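Local coordinates for inulin fructotransferase (Bacillus sp. snu-7, PDB 2INU), which catalyses, as an inulin fructotransferase of the lyase class, the breakdown of inulin into a cyclic difructose dianhydride, probably DFA III, at residues P277-L282 with N294-T299; A58-P63 with L80-F85; G222-A227 with N248-G253; V377-S382 with I397-S402. All coordinates share one frame; numbering follows the deposited sequence.

Contact 1 (P277-L282 with N294-T299); sequences PGMLRL and NHIRRT
Met-279, modelled as selenomethionine, reaches over to the strand that carries Ile-296 and Arg-298, and it does so without any hydrogen bond joining the two segments. Its chain runs extended to the selenium and then bends at the last torsion (chi3 42°), which sets the terminal methyl CE 3.7 Å from CG2 of Ile-296 as the two side chains run antiparallel past one another. The same CE lies 3.4 Å from the carbonyl oxygen Arg-297 O, while SE rests 3.7 Å from CB of Arg-298. Beyond it, CD of Pro-277 lies over one face of the Arg-298 guanidinium, 3.4 Å from NH1. That flat group is fixed in its rotation from two directions. Arg-298 NE donates to Thr-299 O at 2.9 Å, the oxygen lying in the guanidinium plane although the donor stands above the carbonyl plane, and NH1 forms a salt bridge with Asp-315. On the other segment, Arg-281 NE bonds straight to Gly-278 O at 2.8 Å and ties down the turn before strand 280-283. The contact thus bridges a corner between two faces of the solenoid: Leu-272 of strand 271-274 packs on Met-279, and Ile-296 meets Val-320 of strand 320-323 and Phe-334 of strand 328-337.

Contact 2 (A58-P63 with L80-F85); sequences AAIIIP and LTIAGF
Ala-58 starts the pairing by offering its carbonyl oxygen to Thr-81 N, 3.0 Å away. Thr-81 O is then gripped twice, by the CA-H of Ala-59 and by the backbone N of Ile-60, the latter bond measuring 2.7 Å between Ile-60 N and Thr-81 O. Ile-60 points to the same side as Ile-82, where helix 30-48 covers it, and its own oxygen receives Ala-83 N at 3.0 Å. Ile-61 faces the other way; with CG1 beside the backbone N (chi1 -53°), its CG2 branch is left opposite N and comes to 3.8 Å from CE1 of Phe-85. Ile-62 closes the series: its N reaches Ala-83 O at 2.7 Å, its CD1 touches CG2 of Ile-82 at 3.7 Å, and its carbonyl oxygen meets the rim of the Phe-85 ring while also accepting a bond from Ser-111 OG. Pro-63 ends the walk with CA 3.9 Å from Phe-85 CE1. Ala-59 of the second subunit packs on Phe-85 too, so a serine in place of this phenylalanine would probably open a gap beside Ile-61 and Pro-63 and weaken the subunit interface. Thr-81 OG1 in turn bonds to Phe-85 O of the third subunit. Successive coils paired by parallel strands, here 16° apart, fit the parallel beta-helix of the pectate-lyase-like clan, near its helix-covered N-terminal end.

Contact 3 (G222-A227 with N248-G253); sequences GNHMGA and NLFPRG
Asn-248 joins its neighbour from the first backbone atom: its N donates to Asn-223 O at 2.8 Å, and its carbonyl oxygen takes Met-225 N at 3.2 Å, the donor tilted well off the carbonyl plane. Its CB sits by ND1 of His-224, with amide and imidazole planes 29° apart, while ND2 binds Gly-241 O of the second subunit. Leu-249 points to the other side, lying alongside Met-225 (modelled as selenomethionine) and directed the same way, with CD2 3.6 Å from Met-225 CB. Such stacking of apolar side chains from successive coils is common inside a parallel beta-helix, and the bond from Asn-200 ND2 to Asn-223 OD1 adds asparagine stacking familiar at its turns. Phe-250 N bonds to Met-225 O at 2.8 Å, and the same oxygen lies over the centre of the phenyl ring, 3.3 Å above its plane. The ring folds back there because CG stands between the backbone N and the carbonyl carbon (chi1 42°). One edge of it meets His-224 ND1, and CE1 approaches CA of Gly-226 at 3.5 Å, leaving no space for a side chain at that glycine. With an alanine here, the carbonyl of Met-225 and the edge of His-224 would probably lose their cover, and a gap would open over Gly-226. Past Phe-250 the regular strand bonding gives way, though the chains stay close: Arg-252 N bonds weakly to Ala-227 O while its guanidinium turns to Glu-301 and Phe-306. A water fills in, donating to Phe-250 O and accepting from Ala-227 N and, at 2.8 Å, from Gly-253 N.

Contact 4 (V377-S382 with I397-S402); sequences VVLDAS and ITSYSS
Leu-379 and Ile-397 meet on the interior side of the coil, CD2 of the leucine 4.5 Å from CG2 of the isoleucine, with Val-377 on the same face. Val-388 of strand 387-389 packs against all three, so the two strands share one patch of apolar filling. Leu-379 CD2 also lies close to the carbonyl of Thr-398, 3.3 Å from its oxygen. On the opposite, partly exposed face a mixed pair lies side by side: Val-378 and Thr-398 point the same way, Val-378 CG2 4.1 Å from Thr-398 CB. Between the faces runs the backbone pairing, in which Thr-398 N donates to Val-377 O at 2.9 Å and Leu-379 N to Thr-398 O at 2.8 Å. Tyr-400 N continues it to Leu-379 O, also at 2.9 Å, just where the chain leaves the strand. The tyrosine side chain, with CG opposite its own carbonyl carbon (chi1 -68°), then reaches across beside the first segment. Its ring brings CE2 to 3.9 Å from Val-378 CG1, sets Asp-380 CA at an edge, and has Thr-398 CG2 over one face, offset toward the rim; Tyr-400 CB meanwhile stands 3.4 Å from Ala-381 N. Farther out the contact turns polar. Ser-399 OG pairs with Thr-404 OG1, and Ser-401 OG with both Asp-403 and Thr-383 O, which fastens the turns together. Within the beta-helix repeat, strand 377-379 is sandwiched between strand 351-357 and strand 397-399, near the C-terminal end of the stack.

Along the chain the order is contact 2, contact 3, contact 1, contact 4, and their positions follow the axis of one parallel beta-helix. Centre to centre, contact 2 lies about 26 Å from contact 3, which is about 12 Å from contact 1, itself about 19 Å from contact 4; contacts 2 and 4 are about 53 Å apart. Contacts 2, 3 and 4 illustrate coil-on-coil strand pairing, whereas contact 1 joins different faces through side-chain packing, with no hydrogen bond between its segments. Contacts 1, 2 and 3 touch the second subunit and contact 2 also the third, so the coils probably contribute to the trimer interface along much of the solenoid, but not at contact 4.

Contact 1 (P277-L282 with N294-T299)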
loop_
_atom_site.group_PDB
_atom_site.type_symbol
_atom_site.label_atom_id
_atom_site.label_comp_id
_atom_site.label_asym_id
_atom_site.label_seq_id
_atom_site.Cartn_x
_atom_site.Cartn_y
_atom_site.Cartn_z
ATOM N N PRO A 277 18.886 -12.389 16.800
ATOM C CA PRO A 277 17.990 -13.537 16.901
ATOM C C PRO A 277 16.566 -13.046 17.169
ATOM O O PRO A 277 16.373 -11.994 17.771
ATOM C CB PRO A 277 18.571 -14.290 18.089
ATOM C CG PRO A 277 20.031 -14.151 17.855
ATOM C CD PRO A 277 20.205 -12.710 17.391
ATOM N N GLY A 278 15.583 -13.804 16.696
ATOM C CA GLY A 278 14.188 -13.449 16.904
ATOM C C GLY A 278 13.690 -12.144 16.293
ATOM O O GLY A 278 13.203 -11.263 17.002
HETATM N N MSE A 279 13.776 -12.028 14.971
HETATM C CA MSE A 279 13.319 -10.831 14.261
HETATM C C MSE A 279 11.797 -10.860 14.133
HETATM O O MSE A 279 11.135 -9.816 14.145
HETATM C CB MSE A 279 13.964 -10.767 12.862
HETATM C CG MSE A 279 15.462 -10.568 12.883
HETATM SE SE MSE A 279 16.356 -11.005 11.231
HETATM C CE MSE A 279 15.120 -10.236 9.959
ATOM N N LEU A 280 11.255 -12.069 14.027
ATOM C CA LEU A 280 9.819 -12.286 13.876
ATOM C C LEU A 280 9.398 -13.188 15.035
ATOM O O LEU A 280 9.784 -14.357 15.088
ATOM C CB LEU A 280 9.541 -12.995 12.544
ATOM C CG LEU A 280 7.966 -12.533 12.169
ATOM C CD1 LEU A 280 8.051 -12.567 10.838
ATOM C CD2 LEU A 280 7.120 -13.404 12.776
ATOM N N ARG A 281 8.597 -12.660 15.957
ATOM C CA ARG A 281 8.178 -13.445 17.117
ATOM C C ARG A 281 6.678 -13.596 17.356
ATOM O O ARG A 281 5.931 -12.621 17.396
ATOM C CB ARG A 281 8.813 -12.877 18.384
ATOM C CG ARG A 281 10.320 -12.700 18.305
ATOM C CD ARG A 281 10.883 -12.350 19.675
ATOM N NE ARG A 281 12.169 -11.665 19.583
ATOM C CZ ARG A 281 12.807 -11.134 20.623
ATOM N NH1 ARG A 281 12.274 -11.210 21.834
ATOM N NH2 ARG A 281 13.974 -10.526 20.455
ATOM N N LEU A 282 6.252 -14.843 17.520
ATOM C CA LEU A 282 4.859 -15.172 17.809
ATOM C C LEU A 282 4.904 -15.826 19.183
ATOM O O LEU A 282 5.182 -17.015 19.341
ATOM C CB LEU A 282 4.270 -16.116 16.760
ATOM C CG LEU A 282 3.292 -15.395 15.823
ATOM C CD1 LEU A 282 4.001 -14.275 15.083
ATOM C CD2 LEU A 282 2.686 -16.384 14.839
ATOM N N ASN A 294 7.442 -13.066 2.768
ATOM C CA ASN A 294 8.307 -12.064 3.388
ATOM C C ASN A 294 9.772 -12.388 3.122
ATOM O O ASN A 294 10.154 -13.556 3.025
ATOM C CB ASN A 294 8.113 -12.042 4.909
ATOM C CG ASN A 294 6.685 -11.761 5.316
ATOM O OD1 ASN A 294 6.188 -10.639 5.176
ATOM N ND2 ASN A 294 6.005 -12.788 5.811
ATOM N N HIS A 295 10.595 -11.352 3.005
ATOM C CA HIS A 295 12.023 -11.572 2.819
ATOM C C HIS A 295 12.652 -11.326 4.172
ATOM O O HIS A 295 12.598 -10.219 4.708
ATOM C CB HIS A 295 12.636 -10.620 1.798
ATOM C CG HIS A 295 14.001 -11.032 1.357
ATOM N ND1 HIS A 295 15.108 -10.954 2.166
ATOM C CD2 HIS A 295 14.457 -11.452 0.143
ATOM C CE1 HIS A 295 16.189 -11.298 1.484
ATOM N NE2 HIS A 295 15.807 -11.602 0.251
ATOM N N ILE A 296 13.243 -12.375 4.723
ATOM C CA ILE A 296 13.848 -12.307 6.042
ATOM C C ILE A 296 15.361 -12.444 5.977
ATOM O O ILE A 296 15.893 -13.501 5.651
ATOM C CB ILE A 296 13.227 -13.403 6.919
ATOM C CG1 ILE A 296 11.700 -13.269 6.842
ATOM C CG2 ILE A 296 13.709 -13.291 8.351
ATOM C CD1 ILE A 296 10.936 -14.506 7.211
ATOM N N ARG A 297 16.046 -11.349 6.282
ATOM C CA ARG A 297 17.495 -11.303 6.245
ATOM C C ARG A 297 18.124 -10.973 7.583
ATOM O O ARG A 297 17.953 -9.882 8.131
ATOM C CB ARG A 297 17.957 -10.302 5.174
ATOM C CG ARG A 297 19.278 -9.596 5.475
ATOM C CD ARG A 297 20.409 -10.574 5.642
ATOM N NE ARG A 297 21.611 -10.143 4.940
ATOM C CZ ARG A 297 22.520 -10.978 4.443
ATOM N NH1 ARG A 297 22.362 -12.293 4.571
ATOM N NH2 ARG A 297 23.584 -10.499 3.804
ATOM N N ARG A 298 18.864 -11.948 8.093
ATOM C CA ARG A 298 19.558 -11.810 9.358
ATOM C C ARG A 298 21.044 -11.686 9.046
ATOM O O ARG A 298 21.568 -12.434 8.207
ATOM C CB ARG A 298 19.307 -13.046 10.221
ATOM C CG ARG A 298 20.288 -13.240 11.368
ATOM C CD ARG A 298 20.134 -12.157 12.413
ATOM N NE ARG A 298 21.409 -11.848 13.045
ATOM C CZ ARG A 298 22.006 -12.607 13.957
ATOM N NH1 ARG A 298 21.445 -13.738 14.363
ATOM N NH2 ARG A 298 23.174 -12.233 14.459
ATOM N N THR A 299 21.715 -10.732 9.683
ATOM C CA THR A 299 23.141 -10.564 9.453
ATOM C C THR A 299 23.740 -9.951 10.707
ATOM O O THR A 299 23.061 -9.819 11.732
ATOM C CB THR A 299 23.428 -9.672 8.215
ATOM O OG1 THR A 299 24.835 -9.672 7.940
ATOM C CG2 THR A 299 22.961 -8.249 8.460
#

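Contact 2 (A58-P63 with L80-F85)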
loop_
_atom_site.group_PDB
_atom_site.type_symbol
_atom_site.label_atom_id
_atom_site.label_comp_id
_atom_site.label_asym_id
_atom_site.label_seq_id
_atom_site.Cartn_x
_atom_site.Cartn_y
_atom_site.Cartn_z
ATOM N N ALA A 58 -11.784 19.647 13.900
ATOM C CA ALA A 58 -11.054 20.705 13.246
ATOM C C ALA A 58 -9.721 20.217 12.744
ATOM O O ALA A 58 -9.314 19.084 13.001
ATOM C CB ALA A 58 -10.862 21.864 14.207
ATOM N N ALA A 59 -9.045 21.092 12.016
ATOM C CA ALA A 59 -7.744 20.778 11.470
ATOM C C ALA A 59 -6.745 21.809 11.964
ATOM O O ALA A 59 -6.998 23.014 11.921
ATOM C CB ALA A 59 -7.795 20.785 9.950
ATOM N N ILE A 60 -5.620 21.313 12.461
ATOM C CA ILE A 60 -4.541 22.156 12.946
ATOM C C ILE A 60 -3.370 21.918 12.004
ATOM O O ILE A 60 -2.840 20.809 11.914
ATOM C CB ILE A 60 -4.151 21.787 14.394
ATOM C CG1 ILE A 60 -5.341 22.044 15.331
ATOM C CG2 ILE A 60 -2.943 22.602 14.836
ATOM C CD1 ILE A 60 -5.114 21.603 16.757
ATOM N N ILE A 61 -2.992 22.969 11.287
ATOM C CA ILE A 61 -1.910 22.918 10.308
ATOM C C ILE A 61 -0.582 23.372 10.905
ATOM O O ILE A 61 -0.527 24.421 11.566
ATOM C CB ILE A 61 -2.224 23.841 9.111
ATOM C CG1 ILE A 61 -3.597 23.502 8.536
ATOM C CG2 ILE A 61 -1.132 23.733 8.066
ATOM C CD1 ILE A 61 -3.758 22.065 8.101
ATOM N N ILE A 62 0.486 22.606 10.678
ATOM C CA ILE A 62 1.785 23.004 11.211
ATOM C C ILE A 62 2.749 23.326 10.067
ATOM O O ILE A 62 3.313 22.430 9.436
ATOM C CB ILE A 62 2.389 21.904 12.102
ATOM C CG1 ILE A 62 1.465 21.608 13.284
ATOM C CG2 ILE A 62 3.773 22.311 12.584
ATOM C CD1 ILE A 62 1.860 20.382 14.076
ATOM N N PRO A 63 2.918 24.623 9.766
ATOM C CA PRO A 63 3.798 25.158 8.716
ATOM C C PRO A 63 5.249 24.665 8.792
ATOM O O PRO A 63 5.717 24.237 9.846
ATOM C CB PRO A 63 3.710 26.660 8.944
ATOM C CG PRO A 63 2.276 26.832 9.288
ATOM C CD PRO A 63 1.988 25.667 10.240
ATOM N N LEU A 80 -10.051 15.042 15.058
ATOM C CA LEU A 80 -9.051 16.115 15.103
ATOM C C LEU A 80 -7.945 15.723 14.135
ATOM O O LEU A 80 -7.444 14.595 14.174
ATOM C CB LEU A 80 -8.598 16.365 16.542
ATOM C CG LEU A 80 -7.738 17.608 16.776
ATOM C CD1 LEU A 80 -8.565 18.873 16.605
ATOM C CD2 LEU A 80 -7.100 17.569 18.155
ATOM N N THR A 81 -7.592 16.650 13.252
ATOM C CA THR A 81 -6.544 16.418 12.278
ATOM C C THR A 81 -5.388 17.372 12.517
ATOM O O THR A 81 -5.576 18.590 12.508
ATOM C CB THR A 81 -7.035 16.656 10.827
ATOM O OG1 THR A 81 -7.911 15.598 10.418
ATOM C CG2 THR A 81 -5.830 16.724 9.870
ATOM N N ILE A 82 -4.201 16.823 12.735
ATOM C CA ILE A 82 -3.028 17.649 12.924
ATOM C C ILE A 82 -2.136 17.240 11.767
ATOM O O ILE A 82 -1.699 16.094 11.673
ATOM C CB ILE A 82 -2.348 17.365 14.271
ATOM C CG1 ILE A 82 -3.302 17.717 15.413
ATOM C CG2 ILE A 82 -1.062 18.187 14.397
ATOM C CD1 ILE A 82 -2.810 17.366 16.786
ATOM N N ALA A 83 -1.909 18.180 10.860
ATOM C CA ALA A 83 -1.115 17.914 9.675
ATOM C C ALA A 83 -0.037 18.945 9.383
ATOM O O ALA A 83 -0.175 20.128 9.720
ATOM C CB ALA A 83 -2.042 17.789 8.480
ATOM N N GLY A 84 1.035 18.475 8.751
ATOM C CA GLY A 84 2.138 19.342 8.385
ATOM C C GLY A 84 2.393 19.203 6.902
ATOM O O GLY A 84 1.507 18.761 6.175
ATOM N N PHE A 85 3.585 19.578 6.447
ATOM C CA PHE A 85 3.918 19.482 5.030
ATOM C C PHE A 85 5.061 18.504 4.762
ATOM O O PHE A 85 5.550 18.426 3.632
ATOM C CB PHE A 85 4.312 20.854 4.457
ATOM C CG PHE A 85 3.230 21.875 4.511
ATOM C CD1 PHE A 85 2.891 22.478 5.718
ATOM C CD2 PHE A 85 2.558 22.257 3.351
ATOM C CE1 PHE A 85 1.896 23.454 5.765
ATOM C CE2 PHE A 85 1.564 23.229 3.394
ATOM C CZ PHE A 85 1.238 23.824 4.601
#

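Contact 3 (G222-A227 with N248-G253)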
loop_
_atom_site.group_PDB
_atom_site.type_symbol
_atom_site.label_atom_id
_atom_site.label_comp_id
_atom_site.label_asym_id
_atom_site.label_seq_id
_atom_site.Cartn_x
_atom_site.Cartn_y
_atom_site.Cartn_z
ATOM N N GLY A 222 3.187 -0.106 4.148
ATOM C CA GLY A 222 3.970 0.945 3.518
ATOM C C GLY A 222 4.900 1.748 4.414
ATOM O O GLY A 222 5.377 2.813 4.014
ATOM N N ASN A 223 5.184 1.235 5.609
ATOM C CA ASN A 223 6.056 1.938 6.547
ATOM C C ASN A 223 7.530 1.525 6.503
ATOM O O ASN A 223 7.870 0.417 6.079
ATOM C CB ASN A 223 5.558 1.757 7.983
ATOM C CG ASN A 223 4.098 2.136 8.156
ATOM O OD1 ASN A 223 3.828 3.436 8.204
ATOM N ND2 ASN A 223 3.223 1.272 8.239
ATOM N N HIS A 224 8.388 2.440 6.960
ATOM C CA HIS A 224 9.847 2.264 7.049
ATOM C C HIS A 224 10.184 2.282 8.546
ATOM O O HIS A 224 10.100 3.344 9.165
ATOM C CB HIS A 224 10.568 3.462 6.415
ATOM C CG HIS A 224 10.777 3.371 4.939
ATOM N ND1 HIS A 224 11.698 2.532 4.349
ATOM C CD2 HIS A 224 10.241 4.094 3.901
ATOM C CE1 HIS A 224 11.732 2.734 3.043
ATOM N NE2 HIS A 224 10.856 3.677 2.755
HETATM N N MSE A 225 10.559 1.156 9.154
HETATM C CA MSE A 225 10.870 1.185 10.603
HETATM C C MSE A 225 12.215 0.603 11.046
HETATM O O MSE A 225 12.673 -0.435 10.553
HETATM C CB MSE A 225 9.797 0.460 11.426
HETATM C CG MSE A 225 8.376 0.951 11.177
HETATM SE SE MSE A 225 7.136 -0.091 12.218
HETATM C CE MSE A 225 5.740 -0.276 10.929
ATOM N N GLY A 226 12.805 1.277 12.028
ATOM C CA GLY A 226 14.068 0.872 12.621
ATOM C C GLY A 226 13.996 1.273 14.087
ATOM O O GLY A 226 13.819 2.450 14.406
ATOM N N ALA A 227 14.126 0.300 14.984
ATOM C CA ALA A 227 14.028 0.564 16.423
ATOM C C ALA A 227 15.345 0.494 17.192
ATOM O O ALA A 227 16.426 0.756 16.648
ATOM C CB ALA A 227 13.032 -0.393 17.046
ATOM N N ASN A 248 8.979 -2.014 5.181
ATOM C CA ASN A 248 10.404 -2.264 5.042
ATOM C C ASN A 248 10.986 -2.034 6.424
ATOM O O ASN A 248 11.246 -0.899 6.824
ATOM C CB ASN A 248 11.023 -1.303 4.031
ATOM C CG ASN A 248 12.397 -1.752 3.573
ATOM O OD1 ASN A 248 13.269 -2.027 4.390
ATOM N ND2 ASN A 248 12.591 -1.839 2.261
ATOM N N LEU A 249 11.149 -3.125 7.161
ATOM C CA LEU A 249 11.669 -3.070 8.514
ATOM C C LEU A 249 13.148 -3.386 8.518
ATOM O O LEU A 249 13.578 -4.473 8.139
ATOM C CB LEU A 249 10.915 -4.054 9.399
ATOM C CG LEU A 249 9.400 -3.930 9.238
ATOM C CD1 LEU A 249 8.713 -4.985 10.072
ATOM C CD2 LEU A 249 8.952 -2.534 9.645
ATOM N N PHE A 250 13.930 -2.419 8.965
ATOM C CA PHE A 250 15.374 -2.571 8.989
ATOM C C PHE A 250 15.953 -2.514 10.394
ATOM O O PHE A 250 15.236 -2.302 11.376
ATOM C CB PHE A 250 15.995 -1.499 8.087
ATOM C CG PHE A 250 15.353 -0.157 8.236
ATOM C CD1 PHE A 250 15.665 0.661 9.321
ATOM C CD2 PHE A 250 14.415 0.290 7.304
ATOM C CE1 PHE A 250 15.059 1.902 9.469
ATOM C CE2 PHE A 250 13.803 1.541 7.453
ATOM C CZ PHE A 250 14.131 2.340 8.535
ATOM N N PRO A 251 17.261 -2.730 10.509
ATOM C CA PRO A 251 17.970 -2.722 11.778
ATOM C C PRO A 251 17.692 -1.935 13.046
ATOM O O PRO A 251 17.159 -0.822 13.067
ATOM C CB PRO A 251 19.410 -2.549 11.330
ATOM C CG PRO A 251 19.461 -3.547 10.253
ATOM C CD PRO A 251 18.155 -3.288 9.469
ATOM N N ARG A 252 17.475 -1.714 14.471
ATOM C CA ARG A 252 18.081 -2.805 15.403
ATOM C C ARG A 252 17.152 -2.818 16.563
ATOM O O ARG A 252 17.573 -2.646 17.706
ATOM C CB ARG A 252 19.470 -2.251 15.712
ATOM C CG ARG A 252 19.551 -0.965 16.445
ATOM C CD ARG A 252 21.050 -0.433 16.637
ATOM N NE ARG A 252 21.985 -0.545 15.557
ATOM C CZ ARG A 252 22.213 0.424 14.694
ATOM N NH1 ARG A 252 21.576 1.583 14.781
ATOM N NH2 ARG A 252 23.107 0.230 13.735
ATOM N N GLY A 253 15.902 -3.006 16.289
ATOM C CA GLY A 253 15.043 -3.517 17.352
ATOM C C GLY A 253 15.528 -4.829 17.939
ATOM O O GLY A 253 16.451 -5.439 17.412
HETATM O O HOH W 1 14.280 -2.308 14.056
#

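Contact 4 (V377-S382 with I397-S402)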
loop_
_atom_site.group_PDB
_atom_site.type_symbol
_atom_site.label_atom_id
_atom_site.label_comp_id
_atom_site.label_asym_id
_atom_site.label_seq_id
_atom_site.Cartn_x
_atom_site.Cartn_y
_atom_site.Cartn_z
ATOM N N VAL A 377 14.541 -25.652 9.977
ATOM C CA VAL A 377 13.374 -25.741 10.825
ATOM C C VAL A 377 13.646 -26.642 12.008
ATOM O O VAL A 377 14.227 -27.719 11.871
ATOM C CB VAL A 377 12.162 -26.290 10.043
ATOM C CG1 VAL A 377 10.911 -26.189 10.896
ATOM C CG2 VAL A 377 11.992 -25.531 8.743
ATOM N N VAL A 378 13.235 -26.185 13.178
ATOM C CA VAL A 378 13.406 -26.962 14.386
ATOM C C VAL A 378 12.069 -26.991 15.094
ATOM O O VAL A 378 11.455 -25.960 15.349
ATOM C CB VAL A 378 14.443 -26.348 15.342
ATOM C CG1 VAL A 378 14.467 -27.121 16.657
ATOM C CG2 VAL A 378 15.823 -26.381 14.710
ATOM N N LEU A 379 11.610 -28.195 15.383
ATOM C CA LEU A 379 10.354 -28.373 16.086
ATOM C C LEU A 379 10.740 -28.880 17.456
ATOM O O LEU A 379 11.302 -29.967 17.609
ATOM C CB LEU A 379 9.466 -29.389 15.375
ATOM C CG LEU A 379 9.258 -29.126 13.890
ATOM C CD1 LEU A 379 8.754 -27.759 13.713
ATOM C CD2 LEU A 379 10.265 -29.315 13.060
ATOM N N ASP A 380 10.447 -28.061 18.451
ATOM C CA ASP A 380 10.768 -28.365 19.831
ATOM C C ASP A 380 9.914 -29.528 20.352
ATOM O O ASP A 380 8.833 -29.804 19.823
ATOM C CB ASP A 380 10.572 -27.095 20.641
ATOM C CG ASP A 380 10.793 -27.299 22.110
ATOM O OD1 ASP A 380 11.776 -27.965 22.504
ATOM O OD2 ASP A 380 9.974 -26.768 22.889
ATOM N N ALA A 381 10.425 -30.223 21.365
ATOM C CA ALA A 381 9.749 -31.387 21.942
ATOM C C ALA A 381 8.337 -31.134 22.478
ATOM O O ALA A 381 7.613 -32.079 22.788
ATOM C CB ALA A 381 10.625 -31.986 23.041
ATOM N N SER A 382 7.958 -29.867 22.601
ATOM C CA SER A 382 6.637 -29.524 23.102
ATOM C C SER A 382 5.631 -29.571 21.969
ATOM O O SER A 382 4.442 -29.805 22.189
ATOM C CB SER A 382 6.632 -28.119 23.717
ATOM O OG SER A 382 7.430 -28.046 24.875
ATOM N N ILE A 397 16.623 -30.227 8.880
ATOM C CA ILE A 397 15.402 -30.198 9.691
ATOM C C ILE A 397 15.507 -31.048 10.969
ATOM O O ILE A 397 15.795 -32.252 10.902
ATOM C CB ILE A 397 14.200 -30.729 8.882
ATOM C CG1 ILE A 397 14.001 -29.877 7.631
ATOM C CG2 ILE A 397 12.950 -30.729 9.742
ATOM C CD1 ILE A 397 12.819 -30.297 6.778
ATOM N N THR A 398 15.269 -30.427 12.122
ATOM C CA THR A 398 15.311 -31.150 13.389
ATOM C C THR A 398 13.911 -31.217 13.997
ATOM O O THR A 398 13.271 -30.189 14.220
ATOM C CB THR A 398 16.225 -30.464 14.424
ATOM O OG1 THR A 398 17.577 -30.440 13.949
ATOM C CG2 THR A 398 16.183 -31.227 15.752
ATOM N N SER A 399 13.441 -32.430 14.254
ATOM C CA SER A 399 12.137 -32.621 14.855
ATOM C C SER A 399 12.320 -33.374 16.164
ATOM O O SER A 399 12.787 -34.515 16.170
ATOM C CB SER A 399 11.225 -33.414 13.916
ATOM O OG SER A 399 9.912 -33.533 14.453
ATOM N N TYR A 400 11.965 -32.733 17.274
ATOM C CA TYR A 400 12.094 -33.370 18.584
ATOM C C TYR A 400 10.772 -33.958 18.972
ATOM O O TYR A 400 10.561 -34.346 20.127
ATOM C CB TYR A 400 12.485 -32.366 19.645
ATOM C CG TYR A 400 13.866 -31.845 19.463
ATOM C CD1 TYR A 400 14.958 -32.709 19.434
ATOM C CD2 TYR A 400 14.085 -30.498 19.280
ATOM C CE1 TYR A 400 16.237 -32.234 19.269
ATOM C CE2 TYR A 400 15.361 -29.994 19.107
ATOM C CZ TYR A 400 16.432 -30.871 19.086
ATOM O OH TYR A 400 17.694 -30.380 18.925
ATOM N N SER A 401 9.861 -33.987 18.017
ATOM C CA SER A 401 8.562 -34.547 18.284
ATOM C C SER A 401 8.557 -35.832 17.490
ATOM O O SER A 401 9.560 -36.158 16.838
ATOM C CB SER A 401 7.481 -33.605 17.788
ATOM O OG SER A 401 6.200 -34.061 18.193
ATOM N N SER A 402 7.451 -36.560 17.532
ATOM C CA SER A 402 7.403 -37.795 16.787
ATOM C C SER A 402 6.192 -37.875 15.875
ATOM O O SER A 402 6.062 -38.834 15.094
ATOM C CB SER A 402 7.424 -38.985 17.744
ATOM O OG SER A 402 6.243 -39.017 18.537
#